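PDB 4XG0: uncharacterized protein, which is a DUF1537-family protein that probably acts as a kinase in the catabolism of acid sugars. Local coordinates for residues V153-G157 / D158-T162; A243-L246 / A247-W250. All blocks are in the same frame, centred on the assembly; numbering follows the deposited sequence.

Interaction 1: V153-G157 / D158-T162; sequences VLYVG and DRPVT
The Tyr155 ring lays one face along the Pro160 ring. From CB to its tip, Tyr155 passes the Arg159 carbonyl group and ends on the proline. CB and CG lie near Arg159 O. CD2 comes 3.4 Å from Arg159 C. Asp158 O lies off CE2 at the ring edge, near the ring plane, and CE2 also reaches Pro160 CD at 3.6 Å. CZ and OH end beside Pro160 CG. That CG sits over the ring face, 4.2 Å from the ring centroid and 28° off the normal, a CH-pi contact. Beyond it, Val153 CG1 touches Pro160 CB. The backbone frame is a tight beta hairpin closed by a type II' turn from Val156 to Arg159. Gly157 takes the positive phi (53°) that this turn needs. Val156 and Arg159 form the antiparallel hydrogen-bonded pair. Val156 N gives to Arg159 O at 2.9 Å; the return bond, Arg159 N to Val156 O, is longer at 3.3 Å. Val161 N binds Leu154 O where the chain enters its 3-10 segment. Val156 CG2 stands beside its backbone N and meets Val161 CG2 at 3.9 Å. On its other side, strand 153-156 pairs with strand 147-150, where Thr148 bonds to Tyr155 through the backbone.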
# COMPACT_ATOMS: atom_id res chain seq x y z
N VAL A 153 -21.66 3.87 -12.23
CA VAL A 153 -21.88 2.92 -13.31
C VAL A 153 -20.61 2.18 -13.68
O VAL A 153 -19.58 2.80 -13.86
CB VAL A 153 -22.39 3.63 -14.59
CG1 VAL A 153 -22.58 2.64 -15.71
CG2 VAL A 153 -23.70 4.36 -14.32
N LEU A 154 -20.67 0.86 -13.77
CA LEU A 154 -19.49 0.09 -14.18
C LEU A 154 -19.35 0.22 -15.70
O LEU A 154 -20.22 -0.22 -16.46
CB LEU A 154 -19.63 -1.37 -13.74
CG LEU A 154 -18.34 -2.22 -13.66
CD1 LEU A 154 -17.75 -2.45 -15.07
CD2 LEU A 154 -17.31 -1.56 -12.73
N TYR A 155 -18.29 0.91 -16.11
CA TYR A 155 -17.97 1.09 -17.52
C TYR A 155 -16.87 0.12 -17.95
O TYR A 155 -15.89 -0.10 -17.22
CB TYR A 155 -17.48 2.52 -17.77
CG TYR A 155 -18.57 3.47 -18.20
CD1 TYR A 155 -19.55 3.89 -17.31
CD2 TYR A 155 -18.64 3.91 -19.50
CE1 TYR A 155 -20.56 4.76 -17.69
CE2 TYR A 155 -19.63 4.79 -19.91
CZ TYR A 155 -20.59 5.20 -19.00
OH TYR A 155 -21.57 6.04 -19.41
N VAL A 156 -17.05 -0.46 -19.14
CA VAL A 156 -16.00 -1.23 -19.80
C VAL A 156 -15.59 -0.41 -21.03
O VAL A 156 -16.41 -0.22 -21.93
CB VAL A 156 -16.53 -2.62 -20.27
CG1 VAL A 156 -15.45 -3.40 -21.00
CG2 VAL A 156 -17.07 -3.45 -19.08
N GLY A 157 -14.35 0.08 -21.09
CA GLY A 157 -14.01 1.11 -22.06
C GLY A 157 -14.99 2.29 -21.96
O GLY A 157 -15.26 2.77 -20.86
N ASP A 158 -15.53 2.75 -23.09
CA ASP A 158 -16.38 3.94 -23.10
C ASP A 158 -17.89 3.63 -23.00
O ASP A 158 -18.73 4.52 -23.24
CB ASP A 158 -16.10 4.79 -24.36
CG ASP A 158 -16.12 6.30 -24.07
OD1 ASP A 158 -15.55 6.74 -23.04
OD2 ASP A 158 -16.71 7.05 -24.89
N ARG A 159 -18.25 2.38 -22.66
CA ARG A 159 -19.68 1.99 -22.55
C ARG A 159 -20.03 1.36 -21.19
O ARG A 159 -19.22 0.66 -20.61
CB ARG A 159 -20.08 0.97 -23.62
CG ARG A 159 -19.45 1.17 -24.98
CD ARG A 159 -20.07 0.22 -26.01
NE ARG A 159 -19.69 -1.17 -25.78
CZ ARG A 159 -18.85 -1.87 -26.54
NH1 ARG A 159 -18.56 -3.14 -26.24
NH2 ARG A 159 -18.29 -1.33 -27.62
N PRO A 160 -21.24 1.58 -20.69
CA PRO A 160 -21.74 0.84 -19.52
C PRO A 160 -21.70 -0.66 -19.77
O PRO A 160 -21.93 -1.06 -20.90
CB PRO A 160 -23.21 1.28 -19.45
CG PRO A 160 -23.19 2.65 -20.00
CD PRO A 160 -22.20 2.61 -21.14
N VAL A 161 -21.46 -1.47 -18.74
CA VAL A 161 -21.22 -2.88 -18.93
C VAL A 161 -22.44 -3.54 -19.61
O VAL A 161 -22.26 -4.41 -20.44
CB VAL A 161 -20.84 -3.57 -17.62
CG1 VAL A 161 -21.98 -3.45 -16.60
CG2 VAL A 161 -20.46 -5.01 -17.86
N THR A 162 -23.66 -3.08 -19.28
CA THR A 162 -24.87 -3.63 -19.90
C THR A 162 -24.98 -3.39 -21.42
O THR A 162 -25.88 -3.92 -22.05
CB THR A 162 -26.20 -3.08 -19.22
OG1 THR A 162 -26.11 -1.67 -19.02
CG2 THR A 162 -26.45 -3.76 -17.89

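Interaction 2: A243-L246 / A247-W250. With SO4 (sulfate ion), chain D.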
# COMPACT_ATOMS: atom_id res chain seq x y z
N ALA A 243 -6.69 -4.59 -5.30
CA ALA A 243 -5.83 -5.52 -4.56
C ALA A 243 -4.48 -4.98 -4.13
O ALA A 243 -4.17 -4.94 -2.93
CB ALA A 243 -5.67 -6.83 -5.34
N ALA A 244 -3.63 -4.57 -5.06
CA ALA A 244 -2.32 -4.08 -4.68
C ALA A 244 -2.41 -2.78 -3.83
O ALA A 244 -1.72 -2.62 -2.84
CB ALA A 244 -1.47 -3.90 -5.88
N PRO A 245 -3.29 -1.84 -4.21
CA PRO A 245 -3.45 -0.65 -3.37
C PRO A 245 -3.78 -1.00 -1.92
O PRO A 245 -3.21 -0.38 -1.03
CB PRO A 245 -4.63 0.09 -4.06
CG PRO A 245 -4.46 -0.30 -5.49
CD PRO A 245 -4.04 -1.74 -5.47
N LEU A 246 -4.63 -1.99 -1.69
CA LEU A 246 -5.00 -2.36 -0.34
C LEU A 246 -3.84 -3.06 0.35
O LEU A 246 -3.55 -2.79 1.52
CB LEU A 246 -6.22 -3.26 -0.33
CG LEU A 246 -7.53 -2.57 -0.65
CD1 LEU A 246 -8.66 -3.60 -0.94
CD2 LEU A 246 -7.89 -1.57 0.51
N ALA A 247 -3.20 -3.98 -0.36
CA ALA A 247 -1.96 -4.62 0.18
C ALA A 247 -0.97 -3.57 0.68
O ALA A 247 -0.37 -3.69 1.77
CB ALA A 247 -1.32 -5.49 -0.86
N ARG A 248 -0.72 -2.54 -0.13
CA ARG A 248 0.17 -1.48 0.24
C ARG A 248 -0.33 -0.58 1.39
O ARG A 248 0.43 -0.21 2.30
CB ARG A 248 0.51 -0.63 -0.99
CG ARG A 248 1.32 -1.36 -2.05
CD ARG A 248 1.85 -0.44 -3.11
NE ARG A 248 0.80 -0.09 -4.05
CZ ARG A 248 0.58 -0.73 -5.20
NH1 ARG A 248 -0.41 -0.33 -5.98
NH2 ARG A 248 1.32 -1.78 -5.55
N VAL A 249 -1.62 -0.22 1.39
CA VAL A 249 -2.09 0.67 2.41
C VAL A 249 -2.08 -0.02 3.76
O VAL A 249 -1.67 0.55 4.76
CB VAL A 249 -3.49 1.19 2.08
CG1 VAL A 249 -4.07 1.85 3.30
CG2 VAL A 249 -3.38 2.19 0.94
N TRP A 250 -2.51 -1.27 3.78
CA TRP A 250 -2.54 -2.03 5.01
C TRP A 250 -1.12 -2.35 5.51
O TRP A 250 -0.88 -2.42 6.72
CB TRP A 250 -3.38 -3.29 4.82
CG TRP A 250 -4.88 -3.02 4.85
CD1 TRP A 250 -5.51 -1.98 5.48
CD2 TRP A 250 -5.92 -3.79 4.24
NE1 TRP A 250 -6.88 -2.05 5.28
CE2 TRP A 250 -7.15 -3.16 4.53
CE3 TRP A 250 -5.94 -4.96 3.47
CZ2 TRP A 250 -8.37 -3.65 4.09
CZ3 TRP A 250 -7.13 -5.45 3.04
CH2 TRP A 250 -8.35 -4.79 3.34
S SO4 D . 0.44 -2.40 -9.20
O1 SO4 D . -0.59 -1.40 -8.79
O2 SO4 D . -0.13 -3.69 -9.65
O3 SO4 D . 1.31 -2.72 -8.06
O4 SO4 D . 1.23 -1.88 -10.31
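Arg248 reaches back along its helix over Ala244 and Pro245. Backbone hydrogen bonds make the frame. Four i to i+4 bonds run in succession, from the N atoms of Ala247, Arg248, Val249 and Trp250 to the O atoms of Ala243, Ala244, Pro245 and Leu246. Each is 2.9 Å long. Pro245 has no N-H to give to the turn before, and the helix is kinked there. Its carbonyl still takes the bond from Val249.

Hydrogen bonds to the sulfate come from the Arg248 tip. The side chain leaves with CG beside its backbone N (chi1 -66°) and bends at chi3 (-78°), which brings the guanidinium back over the preceding turn. NH1 gives a hydrogen bond to O1 of the sulfate at 3.0 Å, and NH2 gives one to O3 at 2.7 Å. Both are nearly straight. This two-pronged grip uses the guanidinium edge and would restrain its rotation. Ala244 O lies over one guanidinium face, 3.7 Å from the plane and above its centre.

Van der Waals contacts fill in the rest. Ala244 CB touches Arg248 NH2 at 3.5 Å, and Pro245 CD lies near NH1. Leu246 and Trp250 meet one turn apart. Leu246 CB and CD2 lie over one face of the indole, with CB 4.1 Å from CZ3. Val249 CG2 packs against Pro245 O. Around the helix, Phe45 of helix 35-47 touches Ala247 and Trp250, while Ile227 of helix 217-230 touches Leu246.

The sulfate probably comes from the crystallisation liquor. Helix 240-252 follows strand 234-238 of an all-parallel eight-stranded sheet and packs beside helices 35-47 and 217-230, an arrangement consistent with a doubly wound alpha/beta domain.

In the fold
Interactions 1 and 2 follow one another along the chain and do not touch. Their centres are 25 Å apart and their nearest atoms about 13 Å. Interaction 1 lies toward the outside, with its centre 27 Å from that of the chain, in a small three-stranded antiparallel sheet. Interaction 2 is only 4 Å from the chain centre, in a helix that follows a strand of the eight-stranded parallel sheet. The hairpin 153-162 belongs to the sugar-binding N-terminal domain. The sulfate belongs to interaction 2, where Arg248 holds it; whether it marks a natural anion site is not established.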